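Local structure of NTF2 domain-containing protein (Chaetomium thermophilum, 4X2H) at residues R82-D88 with P137-D142; Y101-P106 with V156-D160. The protein probably acts as the Mtr2 subunit of the Mex67:Mtr2 nuclear export factor, pairing through its NTF2-like domain with a partner protein to carry mRNA out of the nucleus. One frame throughout, in Å; residues are numbered along the deposited sequence.

Contact 1. Residues R82-D88 with P137-D142; sequences RKPVRYD and PRSTDD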
loop_
_atom_site.group_PDB
_atom_site.type_symbol
_atom_site.label_atom_id
_atom_site.label_comp_id
_atom_site.label_asym_id
_atom_site.label_seq_id
_atom_site.Cartn_x
_atom_site.Cartn_y
_atom_site.Cartn_z
ATOM N N ARG B 82 18.285 -18.769 18.642
ATOM C CA ARG B 82 17.066 -18.303 17.987
ATOM C C ARG B 82 16.943 -16.792 18.074
ATOM O O ARG B 82 17.224 -16.188 19.108
ATOM C CB ARG B 82 15.825 -18.950 18.602
ATOM C CG ARG B 82 15.832 -20.465 18.567
ATOM C CD ARG B 82 16.059 -21.001 17.161
ATOM N NE ARG B 82 15.956 -22.458 17.132
ATOM C CZ ARG B 82 14.841 -23.133 16.875
ATOM N NH1 ARG B 82 13.705 -22.495 16.611
ATOM N NH2 ARG B 82 14.859 -24.459 16.883
ATOM N N LYS B 83 16.527 -16.195 16.965
ATOM C CA LYS B 83 16.226 -14.771 16.909
ATOM C C LYS B 83 14.751 -14.588 17.252
ATOM O O LYS B 83 13.902 -15.240 16.644
ATOM C CB LYS B 83 16.541 -14.220 15.523
ATOM C CG LYS B 83 16.383 -12.715 15.378
ATOM C CD LYS B 83 16.947 -12.256 14.041
ATOM C CE LYS B 83 16.590 -10.809 13.738
ATOM N NZ LYS B 83 16.923 -9.895 14.858
ATOM N N PRO B 84 14.436 -13.715 18.231
ATOM C CA PRO B 84 13.036 -13.551 18.637
ATOM C C PRO B 84 12.083 -13.205 17.494
ATOM O O PRO B 84 11.068 -13.881 17.342
ATOM C CB PRO B 84 13.109 -12.410 19.652
ATOM C CG PRO B 84 14.445 -12.570 20.271
ATOM C CD PRO B 84 15.345 -12.990 19.138
ATOM N N VAL B 85 12.402 -12.179 16.710
ATOM C CA VAL B 85 11.527 -11.730 15.624
ATOM C C VAL B 85 12.341 -11.352 14.398
ATOM O O VAL B 85 13.341 -10.654 14.513
ATOM C CB VAL B 85 10.670 -10.510 16.037
ATOM C CG1 VAL B 85 9.725 -10.110 14.911
ATOM C CG2 VAL B 85 9.886 -10.799 17.309
ATOM N N ARG B 86 11.903 -11.799 13.225
ATOM C CA ARG B 86 12.571 -11.439 11.977
ATOM C C ARG B 86 11.551 -11.172 10.884
ATOM O O ARG B 86 10.685 -12.005 10.622
ATOM C CB ARG B 86 13.533 -12.543 11.528
ATOM C CG ARG B 86 14.434 -12.120 10.367
ATOM C CD ARG B 86 15.310 -13.260 9.867
ATOM N NE ARG B 86 14.669 -14.083 8.835
ATOM C CZ ARG B 86 14.431 -15.392 8.933
ATOM N NH1 ARG B 86 14.751 -16.071 10.028
ATOM N NH2 ARG B 86 13.857 -16.033 7.924
ATOM N N TYR B 87 11.659 -9.998 10.259
ATOM C CA TYR B 87 10.839 -9.655 9.105
ATOM C C TYR B 87 11.579 -9.931 7.806
ATOM O O TYR B 87 12.700 -9.462 7.610
ATOM C CB TYR B 87 10.422 -8.181 9.163
ATOM C CG TYR B 87 9.410 -7.883 10.242
ATOM C CD1 TYR B 87 9.802 -7.697 11.560
ATOM C CD2 TYR B 87 8.059 -7.788 9.943
ATOM C CE1 TYR B 87 8.871 -7.428 12.548
ATOM C CE2 TYR B 87 7.129 -7.521 10.921
ATOM C CZ TYR B 87 7.539 -7.343 12.222
ATOM O OH TYR B 87 6.615 -7.078 13.203
ATOM N N ASP B 88 10.936 -10.684 6.918
ATOM C CA ASP B 88 11.463 -10.974 5.590
ATOM C C ASP B 88 10.546 -10.360 4.553
ATOM O O ASP B 88 9.383 -10.739 4.467
ATOM C CB ASP B 88 11.563 -12.484 5.348
ATOM C CG ASP B 88 12.731 -13.129 6.069
ATOM O OD1 ASP B 88 13.418 -12.442 6.853
ATOM O OD2 ASP B 88 12.954 -14.341 5.853
ATOM N N PRO B 137 18.503 -17.396 12.804
ATOM C CA PRO B 137 18.615 -16.110 12.098
ATOM C C PRO B 137 18.464 -16.164 10.572
ATOM O O PRO B 137 18.085 -15.151 9.983
ATOM C CB PRO B 137 20.025 -15.637 12.464
ATOM C CG PRO B 137 20.323 -16.287 13.754
ATOM C CD PRO B 137 19.638 -17.618 13.719
ATOM N N ARG B 138 18.759 -17.300 9.947
ATOM C CA ARG B 138 18.664 -17.417 8.492
ATOM C C ARG B 138 17.733 -18.537 8.047
ATOM O O ARG B 138 17.742 -18.928 6.879
ATOM C CB ARG B 138 20.051 -17.645 7.892
ATOM C CG ARG B 138 21.055 -16.576 8.254
ATOM C CD ARG B 138 22.313 -16.723 7.430
ATOM N NE ARG B 138 23.492 -16.236 8.136
ATOM C CZ ARG B 138 24.738 -16.412 7.711
ATOM N NH1 ARG B 138 25.753 -15.938 8.420
ATOM N NH2 ARG B 138 24.972 -17.065 6.579
ATOM N N SER B 139 16.924 -19.044 8.972
ATOM C CA SER B 139 16.030 -20.153 8.673
ATOM C C SER B 139 14.606 -19.676 8.417
ATOM O O SER B 139 14.129 -18.750 9.069
ATOM C CB SER B 139 16.033 -21.161 9.820
ATOM O OG SER B 139 15.027 -22.137 9.626
ATOM N N THR B 140 13.942 -20.315 7.459
ATOM C CA THR B 140 12.528 -20.071 7.197
ATOM C C THR B 140 11.668 -21.281 7.558
ATOM O O THR B 140 10.479 -21.305 7.238
ATOM C CB THR B 140 12.278 -19.720 5.715
ATOM O OG1 THR B 140 12.753 -20.781 4.878
ATOM C CG2 THR B 140 12.979 -18.419 5.335
ATOM N N ASP B 141 12.253 -22.280 8.221
ATOM C CA ASP B 141 11.517 -23.516 8.505
ATOM C C ASP B 141 11.501 -23.970 9.970
ATOM O O ASP B 141 10.697 -24.832 10.321
ATOM C CB ASP B 141 12.068 -24.656 7.638
ATOM C CG ASP B 141 13.581 -24.717 7.637
ATOM O OD1 ASP B 141 14.190 -24.550 8.714
ATOM O OD2 ASP B 141 14.163 -24.935 6.553
ATOM N N ASP B 142 12.359 -23.410 10.823
ATOM C CA ASP B 142 12.416 -23.857 12.220
ATOM C C ASP B 142 11.786 -22.854 13.193
ATOM O O ASP B 142 12.042 -22.895 14.394
ATOM C CB ASP B 142 13.871 -24.166 12.620
ATOM C CG ASP B 142 14.715 -22.921 12.857
ATOM O OD1 ASP B 142 14.304 -21.804 12.476
ATOM O OD2 ASP B 142 15.815 -23.077 13.427
#

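Contact 2. Residues Y101-P106 with V156-D160; sequences YRFAAP and VPNWD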
loop_
_atom_site.group_PDB
_atom_site.type_symbol
_atom_site.label_atom_id
_atom_site.label_comp_id
_atom_site.label_asym_id
_atom_site.label_seq_id
_atom_site.Cartn_x
_atom_site.Cartn_y
_atom_site.Cartn_z
ATOM N N TYR B 101 3.427 17.358 -5.021
ATOM C CA TYR B 101 3.298 17.540 -3.583
ATOM C C TYR B 101 3.955 18.855 -3.172
ATOM O O TYR B 101 5.109 19.109 -3.526
ATOM C CB TYR B 101 3.919 16.355 -2.844
ATOM C CG TYR B 101 3.718 16.405 -1.352
ATOM C CD1 TYR B 101 2.585 15.856 -0.770
ATOM C CD2 TYR B 101 4.654 17.010 -0.528
ATOM C CE1 TYR B 101 2.393 15.905 0.596
ATOM C CE2 TYR B 101 4.473 17.065 0.833
ATOM C CZ TYR B 101 3.340 16.509 1.391
ATOM O OH TYR B 101 3.162 16.566 2.752
ATOM N N ARG B 102 3.214 19.692 -2.444
ATOM C CA ARG B 102 3.666 21.048 -2.129
ATOM C C ARG B 102 3.643 21.403 -0.649
ATOM O O ARG B 102 4.122 22.474 -0.274
ATOM C CB ARG B 102 2.805 22.085 -2.853
ATOM C CG ARG B 102 2.643 21.869 -4.332
ATOM C CD ARG B 102 2.152 23.133 -5.012
ATOM N NE ARG B 102 2.548 23.175 -6.416
ATOM C CZ ARG B 102 2.789 24.289 -7.099
ATOM N NH1 ARG B 102 2.676 25.477 -6.516
ATOM N NH2 ARG B 102 3.146 24.216 -8.373
ATOM N N PHE B 103 3.067 20.558 0.197
ATOM C CA PHE B 103 2.893 20.974 1.582
ATOM C C PHE B 103 4.239 21.140 2.276
ATOM O O PHE B 103 5.079 20.242 2.254
ATOM C CB PHE B 103 2.029 20.004 2.383
ATOM C CG PHE B 103 1.818 20.455 3.795
ATOM C CD1 PHE B 103 0.934 21.487 4.071
ATOM C CD2 PHE B 103 2.539 19.902 4.835
ATOM C CE1 PHE B 103 0.751 21.938 5.362
ATOM C CE2 PHE B 103 2.361 20.349 6.138
ATOM C CZ PHE B 103 1.462 21.370 6.397
ATOM N N ALA B 104 4.421 22.319 2.870
ATOM C CA ALA B 104 5.628 22.681 3.612
ATOM C C ALA B 104 6.853 22.819 2.705
ATOM O O ALA B 104 7.969 22.971 3.189
ATOM C CB ALA B 104 5.898 21.659 4.719
ATOM N N ALA B 105 6.636 22.780 1.395
ATOM C CA ALA B 105 7.730 22.775 0.435
ATOM C C ALA B 105 8.459 24.116 0.383
ATOM O O ALA B 105 7.816 25.161 0.320
ATOM C CB ALA B 105 7.207 22.423 -0.950
ATOM N N PRO B 106 9.803 24.090 0.411
ATOM C CA PRO B 106 10.549 25.315 0.095
ATOM C C PRO B 106 10.188 25.797 -1.296
ATOM O O PRO B 106 10.068 24.978 -2.206
ATOM C CB PRO B 106 12.016 24.876 0.164
ATOM C CG PRO B 106 12.020 23.653 0.997
ATOM C CD PRO B 106 10.702 22.976 0.760
ATOM N N VAL B 156 6.097 11.035 2.060
ATOM C CA VAL B 156 6.175 12.413 1.566
ATOM C C VAL B 156 7.633 12.886 1.567
ATOM O O VAL B 156 8.478 12.317 2.263
ATOM C CB VAL B 156 5.305 13.376 2.412
ATOM C CG1 VAL B 156 3.824 13.044 2.258
ATOM C CG2 VAL B 156 5.710 13.337 3.876
ATOM N N PRO B 157 7.946 13.916 0.762
ATOM C CA PRO B 157 9.326 14.405 0.675
ATOM C C PRO B 157 9.870 14.934 2.000
ATOM O O PRO B 157 9.146 15.612 2.731
ATOM C CB PRO B 157 9.232 15.544 -0.346
ATOM C CG PRO B 157 8.015 15.271 -1.128
ATOM C CD PRO B 157 7.059 14.605 -0.189
ATOM N N ASN B 158 11.125 14.621 2.301
ATOM C CA ASN B 158 11.826 15.260 3.411
ATOM C C ASN B 158 12.534 16.502 2.894
ATOM O O ASN B 158 13.617 16.408 2.317
ATOM C CB ASN B 158 12.832 14.307 4.061
ATOM C CG ASN B 158 13.481 14.900 5.306
ATOM O OD1 ASN B 158 13.372 16.102 5.572
ATOM N ND2 ASN B 158 14.169 14.060 6.068
ATOM N N TRP B 159 11.919 17.664 3.099
ATOM C CA TRP B 159 12.446 18.913 2.558
ATOM C C TRP B 159 13.790 19.291 3.175
ATOM O O TRP B 159 14.538 20.079 2.599
ATOM C CB TRP B 159 11.453 20.057 2.779
ATOM C CG TRP B 159 10.095 19.817 2.208
ATOM C CD1 TRP B 159 8.911 19.829 2.886
ATOM C CD2 TRP B 159 9.771 19.520 0.841
ATOM N NE1 TRP B 159 7.872 19.570 2.028
ATOM C CE2 TRP B 159 8.373 19.376 0.767
ATOM C CE3 TRP B 159 10.526 19.373 -0.325
ATOM C CZ2 TRP B 159 7.712 19.083 -0.427
ATOM C CZ3 TRP B 159 9.868 19.086 -1.511
ATOM C CH2 TRP B 159 8.476 18.940 -1.551
ATOM N N ASP B 160 14.092 18.735 4.343
ATOM C CA ASP B 160 15.320 19.074 5.057
ATOM C C ASP B 160 16.518 18.266 4.569
ATOM O O ASP B 160 17.660 18.600 4.891
ATOM C CB ASP B 160 15.133 18.863 6.562
ATOM C CG ASP B 160 14.067 19.772 7.150
ATOM O OD1 ASP B 160 14.028 20.963 6.771
ATOM O OD2 ASP B 160 13.264 19.295 7.983
#

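Contact 1. Residues R82-D88 with P137-D142
Arginine can bridge a strand and a loop because its guanidinium serves several acceptors at once, as Arg86 illustrates. Its NE and NH2 donate to Asp88 OD1 (2.9 Å) and Asp88 OD2 (2.8 Å), a two-pronged salt bridge within the strand. The guanidinium also reaches across to a single acceptor, Ser139 O, which receives Arg86 NH1 at 2.9 Å and Arg86 NH2 at 3.0 Å. Ser139 in turn organises its own loop: its OG accepts from Asp141 N (3.1 Å) and Asp142 N (3.2 Å), combining an ST turn with an ST motif. At the far end Arg82 is tied more loosely to the loop. Arg82 NH1 is hydrogen-bonded chiefly to Gly134 O and makes a second, weak bond to Asp142 O (2.8 Å), while Arg82 NE and Asp142 OD2, 3.8 Å apart, form a long, purely electrostatic salt bridge; that carboxylate oxygen is hydrogen-bonded by Ser136. Directional bonding is thus concentrated at Arg86, which fixes this surface loop to the edge strand chiefly through backbone carbonyl recognition.

Contact 2. Residues Y101-P106 with V156-D160
A loop with no regular structure meets the end of a strand and the turn that follows it. Residues 102-105 form a type II beta turn, closed by Ala105 N to Arg102 O at 3.0 Å, with Ala104 at its third position in a left-handed conformation (phi 68°, psi 9°). Across from it, the strand ends at Pro157 and the chain turns through Asn158, whose OD1 accepts from Asp160 N (3.0 Å) in an Asx turn. The two segments come closest, CA to CA, at Ala105 and Trp159, 6.5 Å apart.

Trp159 shows how one indole can read both the shape and the polarity of a turn. Its NE1 donates to Phe103 O at 2.9 Å, satisfying its polar edge, while the CA of Ala105 lies 3.6 Å from the centroid of its five-membered ring in a CH-pi contact. Ala105 CB sits over the same indole, 3.4 Å from Trp159 CZ2, and Pro106 CD comes within 3.5 Å of Trp159 CG. Tyr101 extends the apolar patch: its CD2 lies 3.4 Å from Pro157 CD, and Val156 CB makes an off-centre CH-pi contact 4.3 Å from the tyrosine ring centroid.

Tyr36 meets the Trp159 ring, and Phe103 stacks on a side chain of the Mex67-like partner chain. Pro106 is the N-cap of helix 107-112. The contact is a type II beta turn packed on an indole, which joins the loop before that helix to the end of strand 145-157 in the NTF2-like fold.

From the N terminus, the chain passes helix 3-20 and the short strands 45-48 and 51-53 before entering strand 83-96, where the first segment of contact 1 lies. It then runs through 101-106, the first half of contact 2, and on through helix 107-112 and strand 122-135 to 137-142, which closes contact 1 after 48 intervening residues. Strand 145-157 ends within 156-160, which closes contact 2 over 49. The two loops therefore cross rather than nest. Their centres lie 37 Å apart on opposite sides of the chain's centre: contact 1 joins a strand-connecting loop to an edge strand, contact 2 joins the loop before helix 107-112 to the end of strand 145-157 in the same sheet.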